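Local coordinates for ribonuclease T2 (Homo sapiens, PDB 3T0O), which cleaves single-stranded RNA, preferentially between purine and uridine, and so breaks microbial RNA into fragments that TLR8 can sense in innate immunity, at residues A[16-21]-A[172-177]; A[22-27]-A[74-79]; A[35-40]-A[122-127]; A[130-135]-A[222-227]; A[159-164]-A[212-217]. One frame throughout, in Å; residues are numbered along the deposited sequence. Where two conformers were deposited one is given.

How the contacts relate
From the N terminus, strand 12-18 opens contact 1, which closes far along the chain on strand 171-180. Two contacts nest inside that long loop: contact 2 joins the end of helix 20-23 to the loop at 74-79, and contact 3 sets the start of strand 39-45 against helix 123-129. These two cross each other. Contact 4 opens at 130-135, inside contact 1, and closes at 222-227, so it crosses contact 1 and ties the C-terminal prolines to the loop after helix 123-129. Contact 5 is nested within contact 4 and also crosses contact 1, adding strand 215-216 beside 157-161. Contacts 1, 3 and 5 all reach the same antiparallel sheet.

Contact 1 of 5, residues A[16-21]-A[172-177]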
# COMPACT_ATOMS: atom_id res chain seq x y z
N VAL A 16 -3.30 -0.66 -1.66
CA VAL A 16 -2.47 0.53 -1.57
C VAL A 16 -1.12 0.07 -1.09
O VAL A 16 -1.00 -0.58 -0.03
CB VAL A 16 -3.07 1.45 -0.50
CG1 VAL A 16 -2.20 2.73 -0.44
CG2 VAL A 16 -4.52 1.74 -0.92
N GLN A 17 -0.05 0.37 -1.85
CA GLN A 17 1.30 -0.02 -1.48
C GLN A 17 2.14 1.27 -1.50
O GLN A 17 1.85 2.17 -2.27
CB GLN A 17 1.85 -0.99 -2.51
CG GLN A 17 1.10 -2.32 -2.45
CD GLN A 17 1.54 -3.28 -3.51
OE1 GLN A 17 0.92 -3.35 -4.61
NE2 GLN A 17 2.60 -3.94 -3.27
N HIS A 18 3.12 1.33 -0.63
CA HIS A 18 3.91 2.56 -0.51
C HIS A 18 5.39 2.28 -0.40
O HIS A 18 5.79 1.18 -0.14
CB HIS A 18 3.36 3.51 0.57
CG HIS A 18 3.25 2.87 1.94
ND1 HIS A 18 2.54 3.51 2.94
CD2 HIS A 18 3.68 1.70 2.45
CE1 HIS A 18 2.63 2.78 4.04
NE2 HIS A 18 3.24 1.65 3.75
N TRP A 19 6.17 3.33 -0.68
CA TRP A 19 7.60 3.24 -0.76
C TRP A 19 8.16 3.82 0.50
O TRP A 19 8.08 5.00 0.73
CB TRP A 19 8.05 4.03 -1.99
CG TRP A 19 9.52 3.97 -2.20
CD1 TRP A 19 10.44 5.04 -2.19
CD2 TRP A 19 10.29 2.79 -2.47
NE1 TRP A 19 11.71 4.55 -2.45
CE2 TRP A 19 11.65 3.19 -2.61
CE3 TRP A 19 9.97 1.44 -2.64
CZ2 TRP A 19 12.69 2.29 -2.89
CZ3 TRP A 19 10.99 0.54 -2.90
CH2 TRP A 19 12.34 0.95 -2.99
N PRO A 20 8.70 2.97 1.37
CA PRO A 20 9.12 3.44 2.69
C PRO A 20 10.06 4.61 2.69
O PRO A 20 9.90 5.55 3.45
CB PRO A 20 9.84 2.21 3.28
CG PRO A 20 8.96 1.05 2.80
CD PRO A 20 8.73 1.50 1.28
N GLU A 21 11.03 4.66 1.82
CA GLU A 21 11.94 5.81 1.88
C GLU A 21 11.24 7.13 1.63
O GLU A 21 11.66 8.17 2.20
CB GLU A 21 13.03 5.58 0.85
CG GLU A 21 14.03 6.77 0.67
CD GLU A 21 14.73 7.18 1.95
OE1 GLU A 21 14.96 6.30 2.76
OE2 GLU A 21 15.12 8.39 2.08
N ILE A 172 7.96 9.87 -5.66
CA ILE A 172 6.90 8.83 -5.68
C ILE A 172 6.81 8.18 -4.33
O ILE A 172 7.83 7.82 -3.77
CB ILE A 172 7.11 7.83 -6.82
CG1 ILE A 172 5.89 6.88 -6.90
CG2 ILE A 172 8.39 6.93 -6.59
CD1 ILE A 172 6.00 5.92 -8.13
N GLY A 173 5.56 7.98 -3.88
CA GLY A 173 5.32 7.44 -2.53
C GLY A 173 4.36 6.27 -2.52
O GLY A 173 4.48 5.46 -1.63
N GLN A 174 3.39 6.24 -3.44
CA GLN A 174 2.28 5.26 -3.21
C GLN A 174 1.68 4.85 -4.53
O GLN A 174 1.52 5.70 -5.40
CB GLN A 174 1.26 5.92 -2.24
CG GLN A 174 0.09 4.97 -1.89
CD GLN A 174 -0.54 5.49 -0.57
OE1 GLN A 174 -0.08 5.09 0.48
NE2 GLN A 174 -1.58 6.25 -0.69
N ILE A 175 1.40 3.56 -4.68
CA ILE A 175 0.80 3.05 -5.91
C ILE A 175 -0.43 2.30 -5.52
O ILE A 175 -0.39 1.46 -4.60
CB ILE A 175 1.79 2.18 -6.60
CG1 ILE A 175 2.98 3.04 -7.14
CG2 ILE A 175 1.07 1.31 -7.70
CD1 ILE A 175 4.13 2.17 -7.76
N GLU A 176 -1.52 2.65 -6.13
CA GLU A 176 -2.87 2.07 -5.80
C GLU A 176 -3.35 1.30 -6.99
O GLU A 176 -3.28 1.77 -8.12
CB GLU A 176 -3.88 3.13 -5.43
CG GLU A 176 -3.32 3.95 -4.24
CD GLU A 176 -4.29 4.91 -3.73
OE1 GLU A 176 -5.25 5.19 -4.42
OE2 GLU A 176 -4.07 5.44 -2.63
N LEU A 177 -3.88 0.10 -6.74
CA LEU A 177 -4.47 -0.74 -7.81
C LEU A 177 -5.86 -1.11 -7.30
O LEU A 177 -6.03 -1.61 -6.18
CB LEU A 177 -3.68 -2.02 -8.04
CG LEU A 177 -2.28 -1.76 -8.67
CD1 LEU A 177 -1.32 -2.93 -8.38
CD2 LEU A 177 -2.51 -1.53 -10.17
O HOH W 1 1.63 6.05 2.51
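Strands 12-18 and 171-180 are neighbours in the antiparallel sheet at the centre of the RNase T2 fold, and residues 16-21 and 172-177 meet where that sheet approaches the active site. Gln17 and Ile175 form the hydrogen-bonded pair. Gln17 N reaches Ile175 O at 3.0 Å in the plane of the carbonyl, and Ile175 N returns to Gln17 O at 2.8 Å, nearly along the C=O axis. Two residues on, Trp19 N bonds to Gly173 O at 2.9 Å, this time from above the carbonyl plane. Here Gly173 and Gln174 both face Gln159 in a classic beta bulge.

The tight part lies on the face carrying Val16, His18, Gln174 and Glu176. The two branches of Val16 divide: CG1, anti to the backbone N (chi1 -178°), presses on the amide carbon CD of Gln174 at 3.2 Å, and CG2 lies beside the Glu176 side chain, which points the same way. His18 CB is equally close, 3.1 Å from Gly173 O.

Only the polar edge of the imidazole lacks a direct partner across the contact. The ring and the Gln174 amide lie side by side, planes 30° apart, with His18 ND1 3.9 Å from Gln174 OE1. Gln174 serves well here, because its OE1 also bonds to His41 ND1, a predicted active-site residue, while its NE2 bonds to Gln159; His18 in turn stacks on the His41 ring. A single water in the plane of the imidazole bridges the gap, 2.7 Å from His18 ND1 and donating to Gln174 OE1 at 2.8 Å.

Contact 2 of 5, residues A[22-27]-A[74-79]; sequences TVCEKI and PDVIHS
Asp75 OD1 is held by three backbone N-H groups of its own loop. Ile77 N meets Asp75 OD1 nearly along the C-O axis at 3.2 Å. Ser79 N comes to Asp75 OD1 from above the carboxylate plane at 2.9 Å, and His78 N adds a weak third bond. The first of these makes an Asx turn, for which the short aspartate side chain is well suited.

Across the contact the chain leaving helix 20-23 meets Val76 and Ile77 of this turn. Val76 O receives a CA-H...O contact from Cys24 CA at 3.2 Å, while Cys24 SG, tied to Cys31 in a disulfide, rests by Val76 CB. Val23 and Val76 cross obliquely; each places CG2 in the crowded position between its N and carbonyl carbon, which brings Val23 CG2 and Val76 CG2 to 3.8 Å. Farther out, the extended Glu25 runs beside Ile77, and its CB comes within 3.4 Å of Ile77 O.

No direct hydrogen bond joins the two segments. A water does so instead: it accepts from Glu25 N at 2.9 Å and donates to Ile77 O and to Ser79 OG.

Glu25 brings a charge to the exposed end of the contact. Its OE2 forms a salt bridge with Arg212 NE, and Glu25 OE1 lies 4.3 Å from His78 ND1, so the carboxylate would tend to favour a protonated imidazole, although Arg212 close by should weaken that effect.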
# COMPACT_ATOMS: atom_id res chain seq x y z
N THR A 22 10.19 7.07 0.81
CA THR A 22 9.40 8.29 0.67
C THR A 22 8.49 8.61 1.82
O THR A 22 8.46 9.78 2.29
CB THR A 22 8.58 8.22 -0.57
OG1 THR A 22 9.47 8.10 -1.68
CG2 THR A 22 7.72 9.48 -0.79
N VAL A 23 7.75 7.63 2.29
CA VAL A 23 6.72 7.91 3.27
C VAL A 23 7.18 7.96 4.72
O VAL A 23 6.45 8.51 5.58
CB VAL A 23 5.48 7.01 3.09
CG1 VAL A 23 4.83 7.18 1.66
CG2 VAL A 23 5.79 5.54 3.41
N CYS A 24 8.30 7.33 5.00
CA CYS A 24 8.83 7.36 6.36
C CYS A 24 8.93 8.80 6.84
O CYS A 24 9.37 9.71 6.13
CB CYS A 24 10.23 6.74 6.32
SG CYS A 24 10.17 4.94 6.44
N GLU A 25 8.60 8.97 8.12
CA GLU A 25 8.58 10.32 8.72
C GLU A 25 9.57 10.50 9.80
O GLU A 25 9.90 11.63 10.16
CB GLU A 25 7.18 10.55 9.32
CG GLU A 25 6.15 10.64 8.22
CD GLU A 25 4.77 11.20 8.68
OE1 GLU A 25 4.61 11.53 9.87
OE2 GLU A 25 3.87 11.20 7.82
N LYS A 26 10.04 9.42 10.39
CA LYS A 26 11.00 9.56 11.49
C LYS A 26 11.97 8.42 11.37
O LYS A 26 11.60 7.35 10.88
CB LYS A 26 10.31 9.42 12.83
CG LYS A 26 9.36 10.44 13.21
CD LYS A 26 9.37 10.43 14.72
CE LYS A 26 7.98 10.36 15.29
NZ LYS A 26 8.08 10.54 16.76
N ILE A 27 13.20 8.64 11.80
CA ILE A 27 14.22 7.60 11.65
C ILE A 27 14.13 6.79 12.95
O ILE A 27 14.82 7.03 13.93
CB ILE A 27 15.65 8.17 11.43
CG1 ILE A 27 15.70 8.85 10.08
CG2 ILE A 27 16.75 6.99 11.54
CD1 ILE A 27 16.96 9.65 9.83
N PRO A 74 4.93 -3.35 7.30
CA PRO A 74 5.51 -2.64 8.44
C PRO A 74 4.97 -1.23 8.58
O PRO A 74 4.38 -0.69 7.63
CB PRO A 74 7.00 -2.50 8.04
CG PRO A 74 6.97 -2.42 6.50
CD PRO A 74 5.89 -3.49 6.17
N ASP A 75 5.13 -0.67 9.79
CA ASP A 75 4.67 0.69 10.02
C ASP A 75 5.71 1.66 9.58
O ASP A 75 6.67 1.92 10.26
CB ASP A 75 4.36 0.86 11.49
CG ASP A 75 3.88 2.26 11.82
OD1 ASP A 75 3.84 3.11 10.90
OD2 ASP A 75 3.56 2.51 13.01
N VAL A 76 5.53 2.16 8.36
CA VAL A 76 6.49 3.11 7.79
C VAL A 76 5.90 4.47 7.60
O VAL A 76 6.48 5.29 6.85
CB VAL A 76 7.07 2.55 6.47
CG1 VAL A 76 7.87 1.28 6.78
CG2 VAL A 76 5.96 2.29 5.42
N ILE A 77 4.85 4.78 8.37
CA ILE A 77 4.32 6.16 8.36
C ILE A 77 4.62 6.75 9.71
O ILE A 77 5.47 7.64 9.78
CB ILE A 77 2.87 6.11 8.05
CG1 ILE A 77 2.70 5.63 6.59
CG2 ILE A 77 2.32 7.55 8.19
CD1 ILE A 77 1.33 5.33 6.20
N HIS A 78 3.99 6.29 10.79
CA HIS A 78 4.37 6.82 12.09
C HIS A 78 5.48 6.08 12.77
O HIS A 78 6.11 6.62 13.72
CB HIS A 78 3.24 6.78 13.06
CG HIS A 78 2.12 7.68 12.68
ND1 HIS A 78 2.30 9.03 12.43
CD2 HIS A 78 0.82 7.41 12.44
CE1 HIS A 78 1.13 9.55 12.05
NE2 HIS A 78 0.22 8.59 12.06
N SER A 79 5.66 4.84 12.30
CA SER A 79 6.74 4.03 12.84
C SER A 79 6.65 3.95 14.34
O SER A 79 7.64 4.16 15.04
CB SER A 79 8.13 4.54 12.38
OG SER A 79 8.21 4.37 10.97
O HOH W 2 8.14 7.13 10.27

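Contact 3 of 5, residues A[35-40]-A[122-127]; sequences PDYWTI and DLNSVL
Just before strand 39-45, in the central antiparallel sheet of the RNase T2 fold, Trp38 is docked on the N-terminal part of helix 123-129. Its CB lies beside the carboxamide of Asn124, with CG anti to the carbonyl carbon (chi1 -68°). CG meets Leu123 CD2 at 3.9 Å; this methyl sits over one face of the ring, toward its rim, and also approaches CD2 and CE3. At the ring edge, Trp38 CD1 has Asn124 OD1 in plane at 3.3 Å. Beyond it, Trp38 NE1 touches Leu127 CD1 at 3.4 Å while giving its hydrogen bond to Tyr224 OH, and the indole meets the Trp19 ring with planes about 40° apart. A large, flat side chain suits this buried, leucine-lined place, where its N-H finds Tyr224 OH.

Asn124 reads the Trp38 backbone with both ends of its amide. OD1 accepts from Trp38 N at 2.8 Å, on a lone pair, and ND2 donates to Trp38 O at 2.9 Å, a carbonyl gripped a second time by Tyr118 OH. Asp122 caps the helix that presents this amide: its OD1 takes Ser125 N from above the carboxylate plane, and Ser125 OG donates to Asp122 OD2 at 2.8 Å.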
# COMPACT_ATOMS: atom_id res chain seq x y z
N PRO A 35 12.77 -0.30 4.61
CA PRO A 35 12.86 -1.42 3.63
C PRO A 35 13.07 -0.93 2.20
O PRO A 35 12.44 0.04 1.78
CB PRO A 35 11.44 -2.04 3.73
CG PRO A 35 11.01 -1.74 5.13
CD PRO A 35 11.53 -0.35 5.41
N ASP A 36 13.87 -1.68 1.44
CA ASP A 36 14.13 -1.31 0.09
C ASP A 36 13.16 -1.98 -0.89
O ASP A 36 13.50 -2.30 -2.08
CB ASP A 36 15.59 -1.66 -0.26
CG ASP A 36 15.84 -3.14 -0.24
OD1 ASP A 36 16.97 -3.57 -0.63
OD2 ASP A 36 14.97 -3.91 0.18
N TYR A 37 11.89 -2.05 -0.48
CA TYR A 37 10.86 -2.60 -1.36
C TYR A 37 9.53 -1.99 -0.99
O TYR A 37 9.38 -1.47 0.11
CB TYR A 37 10.77 -4.13 -1.20
CG TYR A 37 10.72 -4.65 0.20
CD1 TYR A 37 9.49 -4.87 0.84
CD2 TYR A 37 11.88 -5.02 0.83
CE1 TYR A 37 9.43 -5.43 2.10
CE2 TYR A 37 11.80 -5.52 2.13
CZ TYR A 37 10.57 -5.67 2.73
OH TYR A 37 10.57 -6.29 4.01
N TRP A 38 8.62 -1.94 -1.94
CA TRP A 38 7.27 -1.48 -1.69
C TRP A 38 6.58 -2.38 -0.74
O TRP A 38 6.70 -3.61 -0.83
CB TRP A 38 6.47 -1.50 -3.01
CG TRP A 38 7.01 -0.45 -3.97
CD1 TRP A 38 8.15 -0.56 -4.79
CD2 TRP A 38 6.48 0.86 -4.18
NE1 TRP A 38 8.34 0.65 -5.45
CE2 TRP A 38 7.33 1.51 -5.13
CE3 TRP A 38 5.36 1.54 -3.68
CZ2 TRP A 38 7.12 2.82 -5.54
CZ3 TRP A 38 5.12 2.85 -4.12
CH2 TRP A 38 5.99 3.47 -5.07
N THR A 39 5.88 -1.75 0.22
CA THR A 39 5.15 -2.55 1.23
C THR A 39 3.68 -2.17 1.24
O THR A 39 3.23 -1.22 0.58
CB THR A 39 5.72 -2.27 2.68
OG1 THR A 39 5.63 -0.85 2.91
CG2 THR A 39 7.17 -2.67 2.71
N ILE A 40 2.89 -2.97 2.00
CA ILE A 40 1.46 -2.76 2.07
C ILE A 40 1.10 -1.59 2.94
O ILE A 40 1.54 -1.51 4.10
CB ILE A 40 0.78 -3.99 2.66
CG1 ILE A 40 1.11 -5.21 1.79
CG2 ILE A 40 -0.73 -3.71 2.73
CD1 ILE A 40 0.67 -6.54 2.47
N ASP A 122 2.89 -8.72 -6.68
CA ASP A 122 4.34 -8.55 -6.77
C ASP A 122 4.83 -7.33 -7.50
O ASP A 122 5.60 -7.41 -8.46
CB ASP A 122 5.02 -9.82 -7.23
CG ASP A 122 6.52 -9.85 -6.80
OD1 ASP A 122 6.99 -8.85 -6.18
OD2 ASP A 122 7.12 -10.89 -7.11
N LEU A 123 4.37 -6.19 -6.98
CA LEU A 123 4.75 -4.92 -7.55
C LEU A 123 6.25 -4.70 -7.57
O LEU A 123 6.76 -4.18 -8.51
CB LEU A 123 4.02 -3.82 -6.75
CG LEU A 123 4.54 -2.40 -7.04
CD1 LEU A 123 4.14 -1.94 -8.48
CD2 LEU A 123 3.89 -1.50 -5.97
N ASN A 124 6.93 -5.17 -6.55
CA ASN A 124 8.37 -5.06 -6.51
C ASN A 124 9.05 -5.76 -7.69
O ASN A 124 9.92 -5.14 -8.35
CB ASN A 124 8.88 -5.58 -5.22
CG ASN A 124 8.63 -4.62 -4.14
OD1 ASN A 124 9.28 -3.57 -4.14
ND2 ASN A 124 7.76 -4.97 -3.18
N SER A 125 8.66 -6.99 -7.98
CA SER A 125 9.31 -7.70 -9.10
C SER A 125 8.89 -7.06 -10.40
O SER A 125 9.72 -7.01 -11.30
CB SER A 125 8.95 -9.18 -9.12
OG SER A 125 9.53 -9.75 -7.98
N VAL A 126 7.66 -6.62 -10.49
CA VAL A 126 7.17 -5.99 -11.72
C VAL A 126 8.01 -4.80 -12.10
O VAL A 126 8.51 -4.69 -13.26
CB VAL A 126 5.74 -5.65 -11.56
CG1 VAL A 126 5.24 -4.71 -12.60
CG2 VAL A 126 4.95 -6.94 -11.55
N LEU A 127 8.24 -3.92 -11.10
CA LEU A 127 8.98 -2.72 -11.40
C LEU A 127 10.40 -3.08 -11.81
O LEU A 127 10.94 -2.53 -12.79
CB LEU A 127 8.99 -1.78 -10.15
CG LEU A 127 7.65 -1.10 -10.02
CD1 LEU A 127 7.69 -0.43 -8.58
CD2 LEU A 127 7.34 -0.05 -11.06

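Contact 4 of 5, residues A[130-135]-A[222-227]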
# COMPACT_ATOMS: atom_id res chain seq x y z
N LEU A 130 10.88 -4.33 -15.21
CA LEU A 130 10.69 -3.28 -16.16
C LEU A 130 11.91 -2.35 -16.19
O LEU A 130 11.95 -1.39 -16.99
CB LEU A 130 9.41 -2.53 -15.79
CG LEU A 130 7.99 -3.18 -15.86
CD1 LEU A 130 6.95 -2.37 -15.18
CD2 LEU A 130 7.59 -3.39 -17.35
N GLY A 131 12.88 -2.56 -15.29
CA GLY A 131 14.05 -1.66 -15.23
C GLY A 131 13.79 -0.43 -14.42
O GLY A 131 14.63 0.53 -14.42
N ILE A 132 12.67 -0.43 -13.71
CA ILE A 132 12.38 0.74 -12.87
C ILE A 132 12.84 0.50 -11.47
O ILE A 132 12.19 -0.23 -10.72
CB ILE A 132 10.88 1.07 -12.91
CG1 ILE A 132 10.50 1.24 -14.37
CG2 ILE A 132 10.62 2.30 -12.06
CD1 ILE A 132 9.00 1.51 -14.56
N LYS A 133 14.01 1.01 -11.14
CA LYS A 133 14.66 0.81 -9.88
C LYS A 133 14.89 2.13 -9.20
O LYS A 133 15.03 3.16 -9.86
CB LYS A 133 15.98 0.05 -10.12
CG LYS A 133 17.02 0.83 -10.92
CD LYS A 133 18.25 -0.07 -11.09
CE LYS A 133 19.39 0.78 -11.70
NZ LYS A 133 19.20 0.96 -13.20
N PRO A 134 14.95 2.13 -7.85
CA PRO A 134 15.32 3.39 -7.21
C PRO A 134 16.63 3.93 -7.76
O PRO A 134 17.57 3.17 -8.03
CB PRO A 134 15.41 3.03 -5.71
CG PRO A 134 14.49 1.78 -5.65
CD PRO A 134 14.77 1.01 -6.92
N SER A 135 16.63 5.26 -7.93
CA SER A 135 17.74 5.86 -8.63
C SER A 135 17.88 7.30 -8.27
O SER A 135 16.95 7.92 -7.83
CB SER A 135 17.56 5.70 -10.13
OG SER A 135 18.64 6.24 -10.86
N VAL A 222 9.95 12.52 -11.80
CA VAL A 222 9.63 12.08 -10.46
C VAL A 222 10.87 11.39 -9.89
O VAL A 222 11.62 10.67 -10.60
CB VAL A 222 8.33 11.14 -10.47
CG1 VAL A 222 8.55 9.94 -11.39
CG2 VAL A 222 8.00 10.64 -9.01
N PHE A 223 11.10 11.63 -8.62
CA PHE A 223 12.22 10.96 -7.93
C PHE A 223 11.70 9.71 -7.28
O PHE A 223 10.71 9.73 -6.54
CB PHE A 223 12.76 11.97 -6.89
CG PHE A 223 13.96 11.55 -6.14
CD1 PHE A 223 14.99 10.83 -6.73
CD2 PHE A 223 14.09 11.92 -4.81
CE1 PHE A 223 16.16 10.44 -6.00
CE2 PHE A 223 15.26 11.54 -4.07
CZ PHE A 223 16.27 10.81 -4.70
N TYR A 224 12.45 8.63 -7.44
CA TYR A 224 12.12 7.33 -6.83
C TYR A 224 13.38 7.03 -5.98
O TYR A 224 14.40 6.49 -6.49
CB TYR A 224 11.96 6.34 -7.99
CG TYR A 224 11.69 4.91 -7.60
CD1 TYR A 224 11.11 4.60 -6.36
CD2 TYR A 224 11.92 3.92 -8.50
CE1 TYR A 224 10.84 3.27 -5.99
CE2 TYR A 224 11.63 2.60 -8.22
CZ TYR A 224 11.10 2.27 -6.95
OH TYR A 224 10.78 0.97 -6.69
N PRO A 225 13.35 7.41 -4.73
CA PRO A 225 14.59 7.54 -3.95
C PRO A 225 15.12 6.23 -3.45
O PRO A 225 14.37 5.39 -2.92
CB PRO A 225 14.16 8.39 -2.73
CG PRO A 225 12.73 8.24 -2.59
CD PRO A 225 12.20 8.03 -4.05
N PRO A 226 16.42 6.00 -3.65
CA PRO A 226 17.06 4.84 -2.97
C PRO A 226 16.99 5.01 -1.44
O PRO A 226 17.16 6.11 -0.92
CB PRO A 226 18.52 4.92 -3.46
CG PRO A 226 18.54 5.87 -4.53
CD PRO A 226 17.33 6.77 -4.48
N PRO A 227 16.66 3.92 -0.71
CA PRO A 227 16.49 4.07 0.74
C PRO A 227 17.76 4.55 1.39
O PRO A 227 18.89 4.33 0.86
CB PRO A 227 16.21 2.65 1.25
CG PRO A 227 15.98 1.84 0.05
CD PRO A 227 16.34 2.58 -1.19
O HOH W 3 11.95 -0.85 -8.05
O HOH W 4 14.63 8.37 -9.17
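One direct hydrogen bond crosses this contact: Ser135 N donates to Tyr224 O at 2.9 Å, lying nearly along the C=O axis. Pro134 CA adds a CA-H...O contact to the same oxygen.

Two waters extend the polar links. The first donates to Ile132 O and lies 2.6 Å from Tyr224 OH, whose protein partner is Trp38. The second accepts from Tyr224 N and lies 2.7 Å from Ser135 O, so the backbone on both sides of Tyr224 is linked to Ser135, whose hydroxyl bonds to Asn137 N.

The partners are two irregular segments. Residues 130-135 leave helix 123-129 through a Schellman motif at Gly131, whose positive phi of 84° suits a residue without CB, and lead toward the small strand 139-140. Residues 222-227 continue from strand 221-222, the antiparallel partner of 139-140, into a run of three prolines near the C terminus; the touching parts, 132-135 and 223-226, run in directions 79° apart.

Aromatic contacts centre on Tyr224. CG anti to the backbone N (chi1 177°) brings one face of the ring against Pro134, whose CG makes a CH-pi contact 4.0 Å from the Tyr224 ring centroid. The compact, rigid proline ring can lie alongside the phenol, both pointing the same way. Ile132 meets the ring at about a right angle, with its CG2 4.0 Å from Tyr224 CE2, while Ile132 O lies at the ring edge, in plane. Phe223 likewise uses its edge, CE1 approaching Ser135 O at 3.2 Å.

Among the prolines, Pro134 CB packs on Pro226 CA at 3.7 Å.

Contact 5 of 5, residues A[159-164]-A[212-217]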
# COMPACT_ATOMS: atom_id res chain seq x y z
N GLN A 159 0.86 8.16 -6.48
CA GLN A 159 0.79 9.32 -5.65
C GLN A 159 2.20 9.67 -5.16
O GLN A 159 3.05 8.80 -5.02
CB GLN A 159 -0.05 9.10 -4.39
CG GLN A 159 -1.49 8.90 -4.84
CD GLN A 159 -2.24 8.16 -3.89
OE1 GLN A 159 -1.85 7.06 -3.50
NE2 GLN A 159 -3.43 8.68 -3.56
N CYS A 160 2.39 10.96 -4.96
CA CYS A 160 3.73 11.55 -4.75
C CYS A 160 3.67 12.51 -3.57
O CYS A 160 2.63 13.12 -3.29
CB CYS A 160 4.17 12.38 -5.96
SG CYS A 160 4.81 11.41 -7.31
N LEU A 161 4.84 12.71 -2.98
CA LEU A 161 5.03 13.91 -2.11
C LEU A 161 5.52 15.02 -2.95
O LEU A 161 6.33 14.85 -3.79
CB LEU A 161 6.01 13.61 -0.97
CG LEU A 161 5.36 12.56 -0.06
CD1 LEU A 161 6.40 12.47 1.07
CD2 LEU A 161 3.99 12.95 0.56
N PRO A 162 4.98 16.22 -2.78
CA PRO A 162 5.47 17.32 -3.60
C PRO A 162 6.88 17.75 -3.21
O PRO A 162 7.38 17.33 -2.14
CB PRO A 162 4.49 18.44 -3.27
CG PRO A 162 4.25 18.20 -1.74
CD PRO A 162 4.03 16.68 -1.74
N PRO A 163 7.52 18.58 -4.04
CA PRO A 163 8.84 19.10 -3.67
C PRO A 163 8.76 19.89 -2.32
O PRO A 163 7.76 20.53 -2.05
CB PRO A 163 9.22 20.03 -4.84
CG PRO A 163 8.15 19.92 -5.92
CD PRO A 163 7.07 18.98 -5.40
N SER A 164 9.74 19.75 -1.45
CA SER A 164 9.71 20.51 -0.19
C SER A 164 10.88 21.48 -0.19
O SER A 164 11.85 21.24 -0.91
CB SER A 164 9.80 19.58 1.03
OG SER A 164 10.95 18.75 0.97
N ARG A 212 -1.64 12.20 4.33
CA ARG A 212 -0.37 12.71 4.84
C ARG A 212 0.52 13.29 3.77
O ARG A 212 1.72 13.15 3.76
CB ARG A 212 0.40 11.69 5.72
CG ARG A 212 -0.28 11.70 7.04
CD ARG A 212 0.41 10.78 7.89
NE ARG A 212 1.36 11.46 8.75
CZ ARG A 212 1.08 12.16 9.85
NH1 ARG A 212 2.09 12.56 10.60
NH2 ARG A 212 -0.20 12.49 10.23
N GLY A 213 -0.13 14.00 2.88
CA GLY A 213 0.64 14.77 1.95
C GLY A 213 0.75 14.12 0.58
O GLY A 213 1.10 14.85 -0.38
N LEU A 214 0.43 12.82 0.50
CA LEU A 214 0.47 12.17 -0.83
C LEU A 214 -0.63 12.71 -1.68
O LEU A 214 -1.81 12.87 -1.22
CB LEU A 214 0.27 10.70 -0.71
CG LEU A 214 1.52 10.06 -0.12
CD1 LEU A 214 1.16 8.65 0.31
CD2 LEU A 214 2.66 10.00 -1.11
N ARG A 215 -0.28 13.08 -2.92
CA ARG A 215 -1.31 13.54 -3.85
C ARG A 215 -1.02 12.87 -5.15
O ARG A 215 0.04 12.37 -5.36
CB ARG A 215 -1.20 15.05 -4.05
CG ARG A 215 -1.55 15.86 -2.84
CD ARG A 215 -3.01 15.75 -2.45
NE ARG A 215 -3.36 16.84 -1.53
CZ ARG A 215 -3.25 16.74 -0.21
NH1 ARG A 215 -2.76 15.59 0.31
NH2 ARG A 215 -3.62 17.79 0.57
N VAL A 216 -1.96 12.97 -6.09
CA VAL A 216 -1.67 12.37 -7.40
C VAL A 216 -0.37 12.95 -7.96
O VAL A 216 -0.13 14.16 -7.91
CB VAL A 216 -2.84 12.66 -8.37
CG1 VAL A 216 -3.13 14.12 -8.38
CG2 VAL A 216 -2.54 12.16 -9.74
N CYS A 217 0.49 12.07 -8.49
CA CYS A 217 1.71 12.58 -9.11
C CYS A 217 1.40 13.36 -10.34
O CYS A 217 0.60 12.91 -11.17
CB CYS A 217 2.64 11.44 -9.51
SG CYS A 217 3.22 10.44 -8.15
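Cys160 and Cys217 both carry SG anti to the carbonyl carbon (chi1 -80° and -62°), and Cys160 SG joins Cys217 SG at 2.0 Å with a disulfide torsion of 95°, near the preferred 90°. The bond links Cys160 not to its strand partner but two residues beyond, since Cys160 is paired with Arg215. That pair is hydrogen-bonded in both directions: Cys160 N reaches Arg215 O at 2.8 Å, nearly along the C=O axis, and Arg215 N returns to Cys160 O at 2.9 Å in the carbonyl plane.

On one side of this pair, Gln159 sets its CB 3.4 Å from Arg215 O, while its amide end turns to Gln174 on the neighbouring strand. On the other, Leu161 and Leu214 cross obliquely with their CD2 methyls 3.6 Å apart. The same Leu161 methyl, CD2, lies 3.4 Å from Gly213 C; a glycine, with no CB to crowd the leucine and with positive phi, suits this turn.

Arg215 bends back so that NH1 donates to Leu214 O at 3.3 Å. The whole is a short antiparallel edge strand, 215-216, fastened by a disulfide to strand 157-161 of the RNase T2 sheet.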